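Local coordinates for protein putative mandelate racemase (Zymomonas mobilis, PDB 2OX4) that probably acts as a magnesium-dependent lyase, perhaps a dehydratase, of the mandelate racemase branch of the enolase superfamily, at residues I63-D66 and A72-E75; A101-K106 and G295-F300; I226-A231 and F238-I243. All blocks are in the same frame, centred on the assembly; numbering follows the deposited sequence.

Overall arrangement
Contact 1 comes first along the chain and joins a loop of the N-terminal domain to helix 70-79. Contact 2 spans the domain junction, from helix 89-110 to helix 296-309 of the C-terminal barrel. Contact 1 lies beside it, with centres about 12 Å apart. Ile73 packs on Phe102. Trp74, the next residue, reaches helix 296-309: it packs on Thr298 and Glu299, and Trp74 NE1 probably hydrogen-bonds to Gly295 O. Contact 3 is nested in the loop closed by contact 2, in the unit strand 211-215, helix 222-232, strand 237-241. Its centre is about 33 Å from contact 2 and about 42 Å from contact 1, across the chain's centre, at the magnesium site.

Contact 1: residues I63-D66 and A72-E75; sequences IGED and AIWE
The carboxylate of Glu65 meets Ile73 obliquely. Glu65 OE2 is 3.8 Å from Ile73 CG1, which stands well off the carboxylate plane. The second flat group is the backbone carbonyl of Asp66. Ile73 CD1 lies to one side of its plane, 3.5 Å from Asp66 O. The same methyl also rests near the stem of the glutamate, with Ile73 CD1 4.0 Å from Glu65 CB. The Glu65 chain folds at its second torsion (chi2 -64°), which brings the carboxylate alongside the isoleucine. The two side chains pass each other in opposite directions.

The loop after helix 48-62 is held to strand 5-13 by backbone bonds from Gly64 and Glu65 to Ile5. Asp66 OD1 bonds to the backbone N of Phe68, as in an Asx turn, just ahead of helix 70-79. Ile73 also packs on Phe102 of helix 89-110. This is a small loop-on-helix contact in the N-terminal domain.

Across the two segments the contact is purely van der Waals. The charge of Glu65 is met by a salt bridge from OE1 to Lys76, one turn further along the same helix as Ile73. The loop is therefore tied to one helix twice, by van der Waals contact at Ile73 and by an ion pair at Lys76, which would favour the charged form of Glu65.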
loop_
_atom_site.group_PDB
_atom_site.type_symbol
_atom_site.label_atom_id
_atom_site.label_comp_id
_atom_site.label_asym_id
_atom_site.label_seq_id
_atom_site.Cartn_x
_atom_site.Cartn_y
_atom_site.Cartn_z
ATOM N N ILE C 63 46.701 4.182 -5.084
ATOM C CA ILE C 63 48.035 4.306 -5.694
ATOM C C ILE C 63 48.108 3.374 -6.903
ATOM O O ILE C 63 47.772 2.199 -6.800
ATOM C CB ILE C 63 49.167 3.966 -4.691
ATOM C CG1 ILE C 63 49.067 4.843 -3.427
ATOM C CG2 ILE C 63 50.548 4.090 -5.361
ATOM C CD1 ILE C 63 49.446 6.309 -3.604
ATOM N N GLY C 64 48.516 3.909 -8.051
ATOM C CA GLY C 64 48.599 3.115 -9.283
ATOM C C GLY C 64 47.396 3.264 -10.201
ATOM O O GLY C 64 47.454 2.884 -11.373
ATOM N N GLU C 65 46.299 3.816 -9.678
ATOM C CA GLU C 65 45.063 3.962 -10.458
ATOM C C GLU C 65 45.139 5.128 -11.443
ATOM O O GLU C 65 45.894 6.086 -11.242
ATOM C CB GLU C 65 43.852 4.197 -9.542
ATOM C CG GLU C 65 43.403 2.977 -8.721
ATOM C CD GLU C 65 42.897 1.826 -9.583
ATOM O OE1 GLU C 65 43.173 0.658 -9.240
ATOM O OE2 GLU C 65 42.226 2.082 -10.603
ATOM N N ASP C 66 44.325 5.037 -12.488
ATOM C CA ASP C 66 44.125 6.121 -13.440
ATOM C C ASP C 66 42.958 6.989 -12.968
ATOM O O ASP C 66 41.805 6.537 -12.962
ATOM C CB ASP C 66 43.792 5.528 -14.809
ATOM C CG ASP C 66 43.705 6.573 -15.916
ATOM O OD1 ASP C 66 43.635 7.785 -15.638
ATOM O OD2 ASP C 66 43.724 6.164 -17.094
ATOM N N ALA C 72 34.828 3.415 -12.265
ATOM C CA ALA C 72 35.390 2.154 -11.771
ATOM C C ALA C 72 35.958 2.313 -10.368
ATOM O O ALA C 72 35.820 1.420 -9.533
ATOM C CB ALA C 72 36.476 1.630 -12.718
ATOM N N ILE C 73 36.622 3.437 -10.113
ATOM C CA ILE C 73 37.197 3.642 -8.794
ATOM C C ILE C 73 36.078 3.805 -7.744
ATOM O O ILE C 73 36.170 3.238 -6.661
ATOM C CB ILE C 73 38.182 4.835 -8.754
ATOM C CG1 ILE C 73 39.432 4.540 -9.616
ATOM C CG2 ILE C 73 38.590 5.133 -7.299
ATOM C CD1 ILE C 73 40.244 5.802 -9.967
ATOM N N TRP C 74 35.034 4.560 -8.076
ATOM C CA TRP C 74 33.913 4.770 -7.154
ATOM C C TRP C 74 33.320 3.411 -6.819
ATOM O O TRP C 74 33.087 3.108 -5.660
ATOM C CB TRP C 74 32.836 5.658 -7.797
ATOM C CG TRP C 74 31.952 6.409 -6.803
ATOM C CD1 TRP C 74 32.042 7.741 -6.454
ATOM C CD2 TRP C 74 30.839 5.879 -6.067
ATOM N NE1 TRP C 74 31.055 8.066 -5.542
ATOM C CE2 TRP C 74 30.300 6.941 -5.293
ATOM C CE3 TRP C 74 30.238 4.612 -5.994
ATOM C CZ2 TRP C 74 29.200 6.766 -4.437
ATOM C CZ3 TRP C 74 29.133 4.435 -5.146
ATOM C CH2 TRP C 74 28.630 5.506 -4.378
ATOM N N GLU C 75 33.109 2.581 -7.838
ATOM C CA GLU C 75 32.530 1.257 -7.618
ATOM C C GLU C 75 33.473 0.342 -6.832
ATOM O O GLU C 75 33.018 -0.452 -6.021
ATOM C CB GLU C 75 32.104 0.624 -8.952
ATOM C CG GLU C 75 31.397 -0.756 -8.845
ATOM C CD GLU C 75 29.901 -0.694 -8.459
ATOM O OE1 GLU C 75 29.370 0.391 -8.132
ATOM O OE2 GLU C 75 29.244 -1.765 -8.480
#

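Contact 2: residues A101-K106 and G295-F300; sequences AFWDIK and GGFTEF
Trp103 and Phe297 pack helix 89-110 of the enolase-type N-terminal domain against helix 296-309 of the C-terminal barrel. Trp103 can be followed outward. Its CB touches the phenyl ring, with Trp103 CB 3.5 Å from Phe297 CD1. Next, Trp103 CG is 3.7 Å from the same Phe297 CD1. Trp103 CD1 is 3.5 Å from Phe297 CB. The five-membered ring thus receives Phe297 CB over one face, a CH-pi contact of 3.8 Å from Phe297 CB to the Trp103 ring centroid. The phenyl ring turns its edge toward this face in an offset edge-to-face pair, with planes at 71°. Further out, Trp103 CE2 and CZ2 are 3.9 and 4.1 Å from Thr298 OG1. Lys106 NZ lies above the other face of the indole, shifted toward the rim, and bonds to Thr70 OG1.

Asp99 OD1 is hydrogen-bonded to Thr298 OG1, so two partners grip the buried hydroxyl, both from helix 89-110. Phe297 also packs on Ala327, His330 and Ala331 of helix 322-333. The indole N-H is used in its own ring plane: Trp103 NE1 donates to Thr298 OG1 at 3.0 Å, with an N-H...O angle of 171°.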
loop_
_atom_site.group_PDB
_atom_site.type_symbol
_atom_site.label_atom_id
_atom_site.label_comp_id
_atom_site.label_asym_id
_atom_site.label_seq_id
_atom_site.Cartn_x
_atom_site.Cartn_y
_atom_site.Cartn_z
ATOM N N ALA C 101 39.043 15.244 -6.085
ATOM C CA ALA C 101 40.438 15.384 -6.545
ATOM C C ALA C 101 40.659 14.770 -7.943
ATOM O O ALA C 101 41.408 15.321 -8.765
ATOM C CB ALA C 101 41.383 14.773 -5.542
ATOM N N PHE C 102 40.003 13.644 -8.222
ATOM C CA PHE C 102 40.086 13.049 -9.559
ATOM C C PHE C 102 39.531 13.970 -10.646
ATOM O O PHE C 102 40.156 14.128 -11.708
ATOM C CB PHE C 102 39.364 11.698 -9.621
ATOM C CG PHE C 102 39.858 10.687 -8.626
ATOM C CD1 PHE C 102 38.984 9.730 -8.123
ATOM C CD2 PHE C 102 41.188 10.679 -8.199
ATOM C CE1 PHE C 102 39.413 8.786 -7.200
ATOM C CE2 PHE C 102 41.632 9.739 -7.258
ATOM C CZ PHE C 102 40.747 8.787 -6.764
ATOM N N TRP C 103 38.367 14.570 -10.393
ATOM C CA TRP C 103 37.790 15.496 -11.361
ATOM C C TRP C 103 38.669 16.747 -11.531
ATOM O O TRP C 103 38.826 17.232 -12.647
ATOM C CB TRP C 103 36.348 15.866 -11.014
ATOM C CG TRP C 103 35.348 14.755 -11.325
ATOM C CD1 TRP C 103 34.884 13.799 -10.464
ATOM C CD2 TRP C 103 34.709 14.506 -12.582
ATOM N NE1 TRP C 103 33.985 12.972 -11.111
ATOM C CE2 TRP C 103 33.857 13.390 -12.409
ATOM C CE3 TRP C 103 34.764 15.127 -13.837
ATOM C CZ2 TRP C 103 33.072 12.877 -13.450
ATOM C CZ3 TRP C 103 33.986 14.616 -14.872
ATOM C CH2 TRP C 103 33.155 13.499 -14.674
ATOM N N ASP C 104 39.249 17.230 -10.431
ATOM C CA ASP C 104 40.257 18.302 -10.487
ATOM C C ASP C 104 41.388 17.913 -11.443
ATOM O O ASP C 104 41.730 18.684 -12.354
ATOM C CB ASP C 104 40.784 18.604 -9.078
ATOM C CG ASP C 104 41.511 19.944 -8.982
ATOM O OD1 ASP C 104 41.284 20.832 -9.830
ATOM O OD2 ASP C 104 42.294 20.113 -8.019
ATOM N N ILE C 105 41.941 16.704 -11.280
ATOM C CA ILE C 105 42.995 16.209 -12.186
ATOM C C ILE C 105 42.550 16.188 -13.652
ATOM O O ILE C 105 43.282 16.659 -14.534
ATOM C CB ILE C 105 43.544 14.820 -11.745
ATOM C CG1 ILE C 105 44.393 14.974 -10.476
ATOM C CG2 ILE C 105 44.326 14.140 -12.887
ATOM C CD1 ILE C 105 44.538 13.694 -9.653
ATOM N N LYS C 106 41.354 15.655 -13.912
ATOM C CA LYS C 106 40.820 15.590 -15.284
ATOM C C LYS C 106 40.774 16.976 -15.922
ATOM O O LYS C 106 41.195 17.153 -17.070
ATOM C CB LYS C 106 39.401 15.007 -15.297
ATOM C CG LYS C 106 39.333 13.534 -14.955
ATOM C CD LYS C 106 37.972 12.965 -15.384
ATOM C CE LYS C 106 37.406 12.092 -14.309
ATOM N NZ LYS C 106 36.034 11.597 -14.640
ATOM N N GLY C 295 29.274 11.567 -2.010
ATOM C CA GLY C 295 29.984 10.691 -2.948
ATOM C C GLY C 295 30.745 11.429 -4.048
ATOM O O GLY C 295 31.102 10.830 -5.062
ATOM N N GLY C 296 31.003 12.729 -3.861
ATOM C CA GLY C 296 31.828 13.472 -4.830
ATOM C C GLY C 296 31.008 13.990 -5.994
ATOM O O GLY C 296 29.772 13.851 -6.005
ATOM N N PHE C 297 31.678 14.588 -6.980
ATOM C CA PHE C 297 31.006 15.016 -8.225
ATOM C C PHE C 297 30.208 13.880 -8.880
ATOM O O PHE C 297 29.104 14.093 -9.370
ATOM C CB PHE C 297 32.025 15.498 -9.257
ATOM C CG PHE C 297 32.638 16.841 -8.949
ATOM C CD1 PHE C 297 34.007 16.947 -8.708
ATOM C CD2 PHE C 297 31.865 17.995 -8.968
ATOM C CE1 PHE C 297 34.598 18.179 -8.462
ATOM C CE2 PHE C 297 32.449 19.239 -8.711
ATOM C CZ PHE C 297 33.813 19.324 -8.460
ATOM N N THR C 298 30.801 12.690 -8.896
ATOM C CA THR C 298 30.221 11.532 -9.592
ATOM C C THR C 298 28.833 11.219 -9.029
ATOM O O THR C 298 27.846 11.063 -9.775
ATOM C CB THR C 298 31.168 10.316 -9.475
ATOM O OG1 THR C 298 32.392 10.614 -10.155
ATOM C CG2 THR C 298 30.547 9.053 -10.100
ATOM N N GLU C 299 28.749 11.170 -7.707
ATOM C CA GLU C 299 27.501 10.788 -7.050
ATOM C C GLU C 299 26.536 11.957 -6.903
ATOM O O GLU C 299 25.323 11.777 -7.020
ATOM C CB GLU C 299 27.784 10.132 -5.694
ATOM C CG GLU C 299 26.582 9.382 -5.096
ATOM C CD GLU C 299 26.326 8.029 -5.736
ATOM O OE1 GLU C 299 26.995 7.667 -6.725
ATOM O OE2 GLU C 299 25.441 7.301 -5.229
ATOM N N PHE C 300 27.057 13.154 -6.639
ATOM C CA PHE C 300 26.219 14.371 -6.607
ATOM C C PHE C 300 25.371 14.455 -7.873
ATOM O O PHE C 300 24.167 14.706 -7.811
ATOM C CB PHE C 300 27.090 15.620 -6.536
ATOM C CG PHE C 300 26.318 16.915 -6.439
ATOM C CD1 PHE C 300 26.124 17.525 -5.197
ATOM C CD2 PHE C 300 25.837 17.561 -7.584
ATOM C CE1 PHE C 300 25.449 18.742 -5.093
ATOM C CE2 PHE C 300 25.128 18.771 -7.481
ATOM C CZ PHE C 300 24.944 19.359 -6.239
#

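Contact 3: residues I226-A231 and F238-I243. With MG (magnesium ion), chain O.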
loop_
_atom_site.group_PDB
_atom_site.type_symbol
_atom_site.label_atom_id
_atom_site.label_comp_id
_atom_site.label_asym_id
_atom_site.label_seq_id
_atom_site.Cartn_x
_atom_site.Cartn_y
_atom_site.Cartn_z
ATOM N N ILE C 226 6.683 20.286 13.491
ATOM C CA ILE C 226 5.328 20.602 13.048
ATOM C C ILE C 226 4.793 21.777 13.861
ATOM O O ILE C 226 4.201 22.702 13.313
ATOM C CB ILE C 226 4.385 19.376 13.196
ATOM C CG1 ILE C 226 4.737 18.282 12.166
ATOM C CG2 ILE C 226 2.904 19.771 13.087
ATOM C CD1 ILE C 226 4.052 16.939 12.479
ATOM N N GLN C 227 5.037 21.736 15.164
ATOM C CA GLN C 227 4.550 22.764 16.082
ATOM C C GLN C 227 5.129 24.130 15.724
ATOM O O GLN C 227 4.397 25.132 15.686
ATOM C CB GLN C 227 4.922 22.386 17.513
ATOM C CG GLN C 227 4.316 23.302 18.572
ATOM C CD GLN C 227 4.831 22.984 19.949
ATOM O OE1 GLN C 227 5.482 21.954 20.156
ATOM N NE2 GLN C 227 4.515 23.845 20.915
ATOM N N PHE C 228 6.428 24.165 15.455
ATOM C CA PHE C 228 7.083 25.403 15.057
ATOM C C PHE C 228 6.678 25.888 13.664
ATOM O O PHE C 228 6.485 27.091 13.468
ATOM C CB PHE C 228 8.608 25.298 15.164
ATOM C CG PHE C 228 9.300 26.624 15.053
ATOM C CD1 PHE C 228 8.891 27.695 15.848
ATOM C CD2 PHE C 228 10.341 26.806 14.151
ATOM C CE1 PHE C 228 9.523 28.934 15.747
ATOM C CE2 PHE C 228 10.988 28.040 14.042
ATOM C CZ PHE C 228 10.572 29.102 14.844
ATOM N N ALA C 229 6.535 24.967 12.704
ATOM C CA ALA C 229 6.064 25.346 11.353
ATOM C C ALA C 229 4.730 26.100 11.378
ATOM O O ALA C 229 4.560 27.093 10.663
ATOM C CB ALA C 229 5.947 24.111 10.442
ATOM N N LYS C 230 3.797 25.626 12.197
ATOM C CA LYS C 230 2.509 26.291 12.355
ATOM C C LYS C 230 2.674 27.748 12.775
ATOM O O LYS C 230 1.958 28.630 12.299
ATOM C CB LYS C 230 1.642 25.547 13.372
ATOM C CG LYS C 230 1.202 24.163 12.918
ATOM C CD LYS C 230 0.263 23.525 13.928
ATOM C CE LYS C 230 0.174 22.021 13.725
ATOM N NZ LYS C 230 -0.361 21.672 12.381
ATOM N N ALA C 231 3.625 27.993 13.670
ATOM C CA ALA C 231 3.824 29.321 14.239
ATOM C C ALA C 231 4.502 30.306 13.288
ATOM O O ALA C 231 4.331 31.521 13.435
ATOM C CB ALA C 231 4.598 29.215 15.530
ATOM N N PHE C 238 10.938 30.276 2.941
ATOM C CA PHE C 238 11.332 29.811 1.617
ATOM C C PHE C 238 11.451 28.277 1.631
ATOM O O PHE C 238 10.841 27.586 0.818
ATOM C CB PHE C 238 12.685 30.439 1.252
ATOM C CG PHE C 238 13.029 30.350 -0.201
ATOM C CD1 PHE C 238 12.207 30.933 -1.166
ATOM C CD2 PHE C 238 14.180 29.694 -0.609
ATOM C CE1 PHE C 238 12.528 30.861 -2.511
ATOM C CE2 PHE C 238 14.513 29.604 -1.968
ATOM C CZ PHE C 238 13.691 30.187 -2.917
ATOM N N PHE C 239 12.237 27.766 2.569
ATOM C CA PHE C 239 12.193 26.356 2.932
ATOM C C PHE C 239 12.687 26.136 4.352
ATOM O O PHE C 239 13.185 27.065 4.988
ATOM C CB PHE C 239 12.848 25.424 1.878
ATOM C CG PHE C 239 14.301 25.712 1.548
ATOM C CD1 PHE C 239 15.326 25.328 2.419
ATOM C CD2 PHE C 239 14.653 26.288 0.331
ATOM C CE1 PHE C 239 16.673 25.549 2.097
ATOM C CE2 PHE C 239 16.002 26.521 0.007
ATOM C CZ PHE C 239 17.008 26.150 0.899
ATOM N N TYR C 240 12.538 24.905 4.834
ATOM C CA TYR C 240 12.611 24.577 6.255
ATOM C C TYR C 240 13.507 23.352 6.315
ATOM O O TYR C 240 13.135 22.278 5.805
ATOM C CB TYR C 240 11.184 24.239 6.716
ATOM C CG TYR C 240 10.920 24.087 8.210
ATOM C CD1 TYR C 240 11.702 24.730 9.172
ATOM C CD2 TYR C 240 9.827 23.321 8.646
ATOM C CE1 TYR C 240 11.414 24.582 10.553
ATOM C CE2 TYR C 240 9.535 23.167 9.999
ATOM C CZ TYR C 240 10.329 23.799 10.944
ATOM O OH TYR C 240 10.020 23.644 12.271
ATOM N N GLU C 241 14.694 23.524 6.894
ATOM C CA GLU C 241 15.829 22.610 6.686
ATOM C C GLU C 241 16.129 21.747 7.919
ATOM O O GLU C 241 16.162 22.254 9.053
ATOM C CB GLU C 241 17.093 23.395 6.275
ATOM C CG GLU C 241 18.382 22.580 6.398
ATOM C CD GLU C 241 19.636 23.319 5.952
ATOM O OE1 GLU C 241 19.511 24.380 5.308
ATOM O OE2 GLU C 241 20.755 22.818 6.235
ATOM N N GLU C 242 16.371 20.452 7.677
ATOM C CA GLU C 242 16.799 19.491 8.700
ATOM C C GLU C 242 15.935 19.526 9.959
ATOM O O GLU C 242 16.402 19.857 11.051
ATOM C CB GLU C 242 18.282 19.647 9.032
ATOM C CG GLU C 242 19.227 19.024 7.991
ATOM C CD GLU C 242 20.397 18.304 8.651
ATOM O OE1 GLU C 242 21.231 18.993 9.272
ATOM O OE2 GLU C 242 20.484 17.056 8.551
ATOM N N ILE C 243 14.666 19.175 9.798
ATOM C CA ILE C 243 13.701 19.372 10.872
ATOM C C ILE C 243 13.654 18.197 11.860
ATOM O O ILE C 243 12.992 18.270 12.895
ATOM C CB ILE C 243 12.317 19.663 10.307
ATOM C CG1 ILE C 243 11.749 18.417 9.600
ATOM C CG2 ILE C 243 12.389 20.855 9.331
ATOM C CD1 ILE C 243 10.278 18.552 9.222
HETATM MG MG MG O . 22.317 22.684 7.616
HETATM O O HOH W 1 21.320 21.481 9.182
HETATM O O HOH W 2 24.186 22.662 9.062
HETATM O O HOH W 3 23.613 23.927 6.536
#
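Tyr240 and Phe228 reach each other with extended first torsions. In both, CG lies opposite the backbone N (chi1 -170° in Tyr240, -168° in Phe228). Tyr240 leaves strand 237-241 toward helix 222-232, and Phe228 leaves that helix toward the strand. The two side chains cross at a slant. The phenol oxygen comes in at the edge of the phenyl ring, in its plane, with Tyr240 OH 3.7 Å from Phe228 CD2. Tyr240 OH is also 3.6 Å from Phe228 CB. Beside the hydroxyl, at the ortho carbon, Tyr240 CE2 is 3.7 Å from Ala229 CB. Ile243 CG2 covers one ring face, 3.5 Å above the Tyr240 plane and over its centre. Buried Tyr240 OH donates to the carbonyl O of Ala225, a turn before Ala229.

This packing closes a beta-alpha-beta unit of the barrel, in which helix 222-232 links strands 211-215 and 237-241. Phe228 also meets Ile192 of helix 189-206.

The next residue, Glu241, points to the barrel mouth. Its OE2 binds the magnesium ion at 2.1 Å, and OE1 forms a salt bridge with Lys166. Glu215, Glu267 and three waters complete six ligands. Water 1 also donates to Glu242 OE1, which in turn is paired with Arg268. Tyr240 thus fixes the strand to the helix by apolar packing and one backbone-directed bond, while Glu241, on the strand's other side, supplies a carboxylate ligand to the metal.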